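Local atomic coordinates of Serine/threonine protein phosphatase Stp1 (Streptococcus agalactiae, PDB entry 2PK0), a protein that probably removes phosphate from phosphoserine and phosphothreonine residues of proteins, as a metal-dependent bacterial phosphatase of the PP2C family. Residues 201-206 with 226-231; 212-217 with 222-227. One frame throughout, in Å; residues are numbered along the deposited sequence.

Interaction 1. Residues 201-206 with 226-231; sequences NMLSNA and ITLANH
The flat groups in the contact between M202, L203 and A229 are backbone peptides of the helix, since no ring or side-chain amide takes part. CD1 of L203 lies over one face of the peptide joining L228 to A229, 3.7 Å from A229 N, and 3.6 Å from A229 CA. At the oxygen end of the following peptide sits M202, whose CG comes within 3.5 Å of A229 O. Between the two, A229 CB meets both neighbours, lying 4.1 Å from M202 CB. Its small methyl lets the backbones approach to 5.3 Å, measured from M202 CA to A229 CA. L228 extends the apolar patch. With its CG anti to the backbone N (chi1 -172°), it swings its branch back to L203, where CG of L228 lies 3.8 Å from L203 CD1. Packing alone carries the contact, and leucine by branching and methionine by bending can follow the helix surface. The bends of M202 at chi2 and chi3 take its far end away from the helix, and the side chain also touches R232 and L235. On the sheet side, A229 and I226 rest on I238 of strand 238-245. This is the helical layer of the PP2C beta-sandwich, here joining the segment after the magnesium ligand D197 to the helix that precedes another, D236.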
loop_
_atom_site.group_PDB
_atom_site.type_symbol
_atom_site.label_atom_id
_atom_site.label_comp_id
_atom_site.label_asym_id
_atom_site.label_seq_id
_atom_site.Cartn_x
_atom_site.Cartn_y
_atom_site.Cartn_z
ATOM N N ASN A 201 4.992 -10.363 5.045
ATOM C CA ASN A 201 5.793 -11.566 4.833
ATOM C C ASN A 201 6.437 -12.033 6.130
ATOM O O ASN A 201 6.714 -13.206 6.293
ATOM C CB ASN A 201 6.870 -11.353 3.770
ATOM C CG ASN A 201 6.293 -11.174 2.363
ATOM O OD1 ASN A 201 5.120 -11.489 2.087
ATOM N ND2 ASN A 201 7.119 -10.653 1.469
ATOM N N MET A 202 6.670 -11.103 7.051
ATOM C CA MET A 202 7.287 -11.407 8.331
ATOM C C MET A 202 6.272 -11.648 9.460
ATOM O O MET A 202 6.528 -12.437 10.359
ATOM C CB MET A 202 8.257 -10.294 8.718
ATOM C CG MET A 202 9.423 -10.073 7.751
ATOM S SD MET A 202 10.557 -11.469 7.497
ATOM C CE MET A 202 10.138 -11.957 5.818
ATOM N N LEU A 203 5.117 -10.991 9.407
ATOM C CA LEU A 203 4.093 -11.094 10.474
ATOM C C LEU A 203 2.815 -11.732 9.969
ATOM O O LEU A 203 2.390 -11.458 8.859
ATOM C CB LEU A 203 3.678 -9.710 10.942
ATOM C CG LEU A 203 4.404 -9.013 12.071
ATOM C CD1 LEU A 203 5.895 -9.104 11.917
ATOM C CD2 LEU A 203 3.970 -7.565 12.146
ATOM N N SER A 204 2.176 -12.550 10.788
ATOM C CA SER A 204 0.847 -13.027 10.442
ATOM C C SER A 204 -0.195 -11.930 10.719
ATOM O O SER A 204 0.082 -10.973 11.440
ATOM C CB SER A 204 0.506 -14.292 11.227
ATOM O OG SER A 204 0.034 -13.962 12.521
ATOM N N ASN A 205 -1.384 -12.061 10.138
ATOM C CA ASN A 205 -2.460 -11.093 10.360
ATOM C C ASN A 205 -2.809 -10.911 11.837
ATOM O O ASN A 205 -2.933 -9.787 12.346
ATOM C CB ASN A 205 -3.698 -11.527 9.592
ATOM C CG ASN A 205 -3.452 -11.617 8.100
ATOM O OD1 ASN A 205 -2.451 -11.098 7.590
ATOM N ND2 ASN A 205 -4.363 -12.270 7.385
ATOM N N ALA A 206 -2.924 -12.035 12.526
ATOM C CA ALA A 206 -3.216 -12.039 13.941
ATOM C C ALA A 206 -2.095 -11.391 14.770
ATOM O O ALA A 206 -2.389 -10.696 15.742
ATOM C CB ALA A 206 -3.507 -13.433 14.396
ATOM N N ILE A 226 7.387 -2.724 13.080
ATOM C CA ILE A 226 8.590 -2.898 12.275
ATOM C C ILE A 226 9.698 -3.602 13.057
ATOM O O ILE A 226 10.500 -4.342 12.472
ATOM C CB ILE A 226 9.064 -1.586 11.532
ATOM C CG1 ILE A 226 9.720 -0.598 12.484
ATOM C CG2 ILE A 226 7.902 -0.910 10.781
ATOM C CD1 ILE A 226 11.202 -0.755 12.624
ATOM N N THR A 227 9.729 -3.372 14.374
ATOM C CA THR A 227 10.669 -4.042 15.278
ATOM C C THR A 227 10.428 -5.539 15.219
ATOM O O THR A 227 11.360 -6.308 14.990
ATOM C CB THR A 227 10.498 -3.547 16.732
ATOM O OG1 THR A 227 10.792 -2.148 16.793
ATOM C CG2 THR A 227 11.425 -4.289 17.700
ATOM N N LEU A 228 9.164 -5.937 15.367
ATOM C CA LEU A 228 8.770 -7.340 15.222
ATOM C C LEU A 228 9.075 -7.919 13.839
ATOM O O LEU A 228 9.534 -9.050 13.737
ATOM C CB LEU A 228 7.282 -7.528 15.546
ATOM C CG LEU A 228 6.820 -8.984 15.617
ATOM C CD1 LEU A 228 7.681 -9.781 16.597
ATOM C CD2 LEU A 228 5.345 -9.091 15.965
ATOM N N ALA A 229 8.849 -7.135 12.788
ATOM C CA ALA A 229 9.142 -7.589 11.444
ATOM C C ALA A 229 10.637 -7.802 11.253
ATOM O O ALA A 229 11.060 -8.721 10.553
ATOM C CB ALA A 229 8.583 -6.628 10.424
ATOM N N ASN A 230 11.432 -6.964 11.903
ATOM C CA ASN A 230 12.879 -7.138 11.901
ATOM C C ASN A 230 13.303 -8.375 12.695
ATOM O O ASN A 230 14.177 -9.128 12.232
ATOM C CB ASN A 230 13.577 -5.872 12.418
ATOM C CG ASN A 230 13.615 -4.765 11.378
ATOM O OD1 ASN A 230 13.805 -5.040 10.198
ATOM N ND2 ASN A 230 13.437 -3.516 11.804
ATOM N N HIS A 231 12.674 -8.591 13.860
ATOM C CA HIS A 231 12.969 -9.748 14.696
ATOM C C HIS A 231 12.646 -11.030 13.970
ATOM O O HIS A 231 13.385 -11.989 14.068
ATOM C CB HIS A 231 12.202 -9.727 16.021
ATOM C CG HIS A 231 12.855 -8.902 17.089
ATOM N ND1 HIS A 231 14.175 -9.062 17.453
ATOM C CD2 HIS A 231 12.364 -7.922 17.885
ATOM C CE1 HIS A 231 14.476 -8.206 18.415
ATOM N NE2 HIS A 231 13.393 -7.500 18.693
#

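Interaction 2. Residues 212-217 with 222-227; sequences LTQEKT and NQDLIT
K216 and D224 form a salt bridge between the loop joining two consecutive helices and the second of them, in the outer layer of the PP2C beta-sandwich. The lysine nitrogen NZ donates to D224 OD2 at 2.9 Å, and OD2 accepts through its syn lone pair, the one on the side of OD1. OD1 of D224 is farther from K216 NZ, at 3.5 Å. The two side chains run toward each other from opposite directions. Lysine suits the exposed loop because its long chain, nearly extended through chi2 (-176°) and chi3, spans the gap and bends at chi4 to bring the ammonium group to the acid. Its CD and CE methylenes pass alongside that one oxygen, D224 OD2. Aspartate suits its partly exposed helix face: short and charged, it points to the loop, with V211 against it. Deeper in, two buried leucines make a looser contact: L212 CD2 stands 4.3 Å from L225 CD1. Leucine fits both positions, for L212 also packs on Y191, V193 and L242 of the sheet, while L225 rests on I208 and V211 of helix 205-212.

Further out, K221 binds the loop backbone, its NZ donating to L212 O and weakly to Q214 O. T217 serves as N-cap, its OG1 accepting from D220 N to start the helix. Farther along the helix, Q223 O accepts twice: T227 N and T227 OG1 reach it from opposite faces of the carbonyl plane, the OG1 bond being 2.8 Å long to Q223 O.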
loop_
_atom_site.group_PDB
_atom_site.type_symbol
_atom_site.label_atom_id
_atom_site.label_comp_id
_atom_site.label_asym_id
_atom_site.label_seq_id
_atom_site.Cartn_x
_atom_site.Cartn_y
_atom_site.Cartn_z
ATOM N N LEU A 212 -1.655 -4.046 17.708
ATOM C CA LEU A 212 -2.515 -2.882 17.712
ATOM C C LEU A 212 -3.537 -2.898 18.833
ATOM O O LEU A 212 -4.206 -1.897 19.055
ATOM C CB LEU A 212 -3.211 -2.758 16.366
ATOM C CG LEU A 212 -2.341 -2.652 15.108
ATOM C CD1 LEU A 212 -3.261 -2.497 13.913
ATOM C CD2 LEU A 212 -1.336 -1.486 15.197
ATOM N N THR A 213 -3.644 -4.021 19.551
ATOM C CA THR A 213 -4.631 -4.164 20.638
ATOM C C THR A 213 -4.197 -3.597 21.962
ATOM O O THR A 213 -5.007 -3.452 22.856
ATOM C CB THR A 213 -5.066 -5.627 20.870
ATOM O OG1 THR A 213 -6.460 -5.652 21.228
ATOM C CG2 THR A 213 -4.191 -6.339 21.935
ATOM N N GLN A 214 -2.932 -3.231 22.072
ATOM C CA GLN A 214 -2.384 -2.718 23.305
ATOM C C GLN A 214 -2.899 -1.321 23.611
ATOM O O GLN A 214 -3.577 -0.689 22.797
ATOM C CB GLN A 214 -0.864 -2.650 23.184
ATOM C CG GLN A 214 -0.175 -3.924 22.714
ATOM C CD GLN A 214 1.331 -3.736 22.624
ATOM O OE1 GLN A 214 1.862 -3.221 21.621
ATOM N NE2 GLN A 214 2.034 -4.148 23.679
ATOM N N GLU A 215 -2.580 -0.840 24.800
ATOM C CA GLU A 215 -2.819 0.550 25.123
ATOM C C GLU A 215 -1.470 1.241 25.049
ATOM O O GLU A 215 -0.699 1.247 26.008
ATOM C CB GLU A 215 -3.489 0.703 26.494
ATOM C CG GLU A 215 -5.000 0.378 26.472
ATOM C CD GLU A 215 -5.720 0.745 27.772
ATOM O OE1 GLU A 215 -5.264 1.687 28.462
ATOM O OE2 GLU A 215 -6.744 0.092 28.098
ATOM N N LYS A 216 -1.197 1.762 23.854
ATOM C CA LYS A 216 0.017 2.478 23.502
ATOM C C LYS A 216 -0.417 3.474 22.424
ATOM O O LYS A 216 -1.512 3.342 21.873
ATOM C CB LYS A 216 1.034 1.522 22.872
ATOM C CG LYS A 216 1.902 0.685 23.825
ATOM C CD LYS A 216 2.927 -0.151 23.023
ATOM C CE LYS A 216 4.192 -0.460 23.828
ATOM N NZ LYS A 216 5.437 -0.360 22.994
ATOM N N THR A 217 0.433 4.452 22.096
ATOM C CA THR A 217 0.105 5.381 21.018
ATOM C C THR A 217 0.244 4.683 19.676
ATOM O O THR A 217 0.888 3.626 19.581
ATOM C CB THR A 217 1.054 6.546 20.951
ATOM O OG1 THR A 217 2.358 6.026 20.714
ATOM C CG2 THR A 217 1.038 7.372 22.232
ATOM N N ASN A 222 3.241 1.409 15.594
ATOM C CA ASN A 222 3.852 1.304 14.286
ATOM C C ASN A 222 5.315 0.927 14.434
ATOM O O ASN A 222 5.825 0.117 13.664
ATOM C CB ASN A 222 3.715 2.629 13.541
ATOM C CG ASN A 222 3.463 2.452 12.039
ATOM O OD1 ASN A 222 3.794 1.420 11.446
ATOM N ND2 ASN A 222 2.880 3.478 11.422
ATOM N N GLN A 223 5.974 1.489 15.445
ATOM C CA GLN A 223 7.358 1.142 15.782
ATOM C C GLN A 223 7.470 -0.322 16.200
ATOM O O GLN A 223 8.394 -1.016 15.793
ATOM C CB GLN A 223 7.916 2.082 16.871
ATOM C CG GLN A 223 9.423 1.958 17.123
ATOM C CD GLN A 223 10.239 1.947 15.830
ATOM O OE1 GLN A 223 10.791 0.905 15.429
ATOM N NE2 GLN A 223 10.304 3.110 15.155
ATOM N N ASP A 224 6.497 -0.797 16.972
ATOM C CA ASP A 224 6.447 -2.200 17.388
ATOM C C ASP A 224 6.235 -3.164 16.237
ATOM O O ASP A 224 6.699 -4.287 16.285
ATOM C CB ASP A 224 5.321 -2.425 18.399
ATOM C CG ASP A 224 5.649 -1.903 19.777
ATOM O OD1 ASP A 224 6.791 -1.465 20.012
ATOM O OD2 ASP A 224 4.754 -1.946 20.634
ATOM N N LEU A 225 5.517 -2.722 15.217
ATOM C CA LEU A 225 5.274 -3.523 14.025
ATOM C C LEU A 225 6.556 -3.758 13.231
ATOM O O LEU A 225 6.798 -4.876 12.773
ATOM C CB LEU A 225 4.226 -2.858 13.131
ATOM C CG LEU A 225 2.747 -2.952 13.512
ATOM C CD1 LEU A 225 1.891 -2.223 12.481
ATOM C CD2 LEU A 225 2.300 -4.386 13.599
ATOM N N ILE A 226 7.387 -2.724 13.080
ATOM C CA ILE A 226 8.590 -2.898 12.275
ATOM C C ILE A 226 9.698 -3.602 13.057
ATOM O O ILE A 226 10.500 -4.342 12.472
ATOM C CB ILE A 226 9.064 -1.586 11.532
ATOM C CG1 ILE A 226 9.720 -0.598 12.484
ATOM C CG2 ILE A 226 7.902 -0.910 10.781
ATOM C CD1 ILE A 226 11.202 -0.755 12.624
ATOM N N THR A 227 9.729 -3.372 14.374
ATOM C CA THR A 227 10.669 -4.042 15.278
ATOM C C THR A 227 10.428 -5.539 15.219
ATOM O O THR A 227 11.360 -6.308 14.990
ATOM C CB THR A 227 10.498 -3.547 16.732
ATOM O OG1 THR A 227 10.792 -2.148 16.793
ATOM C CG2 THR A 227 11.425 -4.289 17.700
#

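Both contacts end on helix 218-231, interaction 2 on its middle and interaction 1 on its last turns, and they share I226 and T227 there. Their centres lie 11 Å apart, and they touch directly where L203 CD2 packs 3.9 Å from L225 CD2. Along the chain, segment 201-206, which runs into helix 205-212, comes first, then the loop after that helix, then helix 218-231. The preceding segments thus pack along the helix from D224 to A229, while I226 packs on strands 6-13 and 238-245. The M202 side chain is about 9 Å from a bound magnesium ion; the centre of interaction 2 lies farther from the chain's centre, about 19 Å against 16 Å.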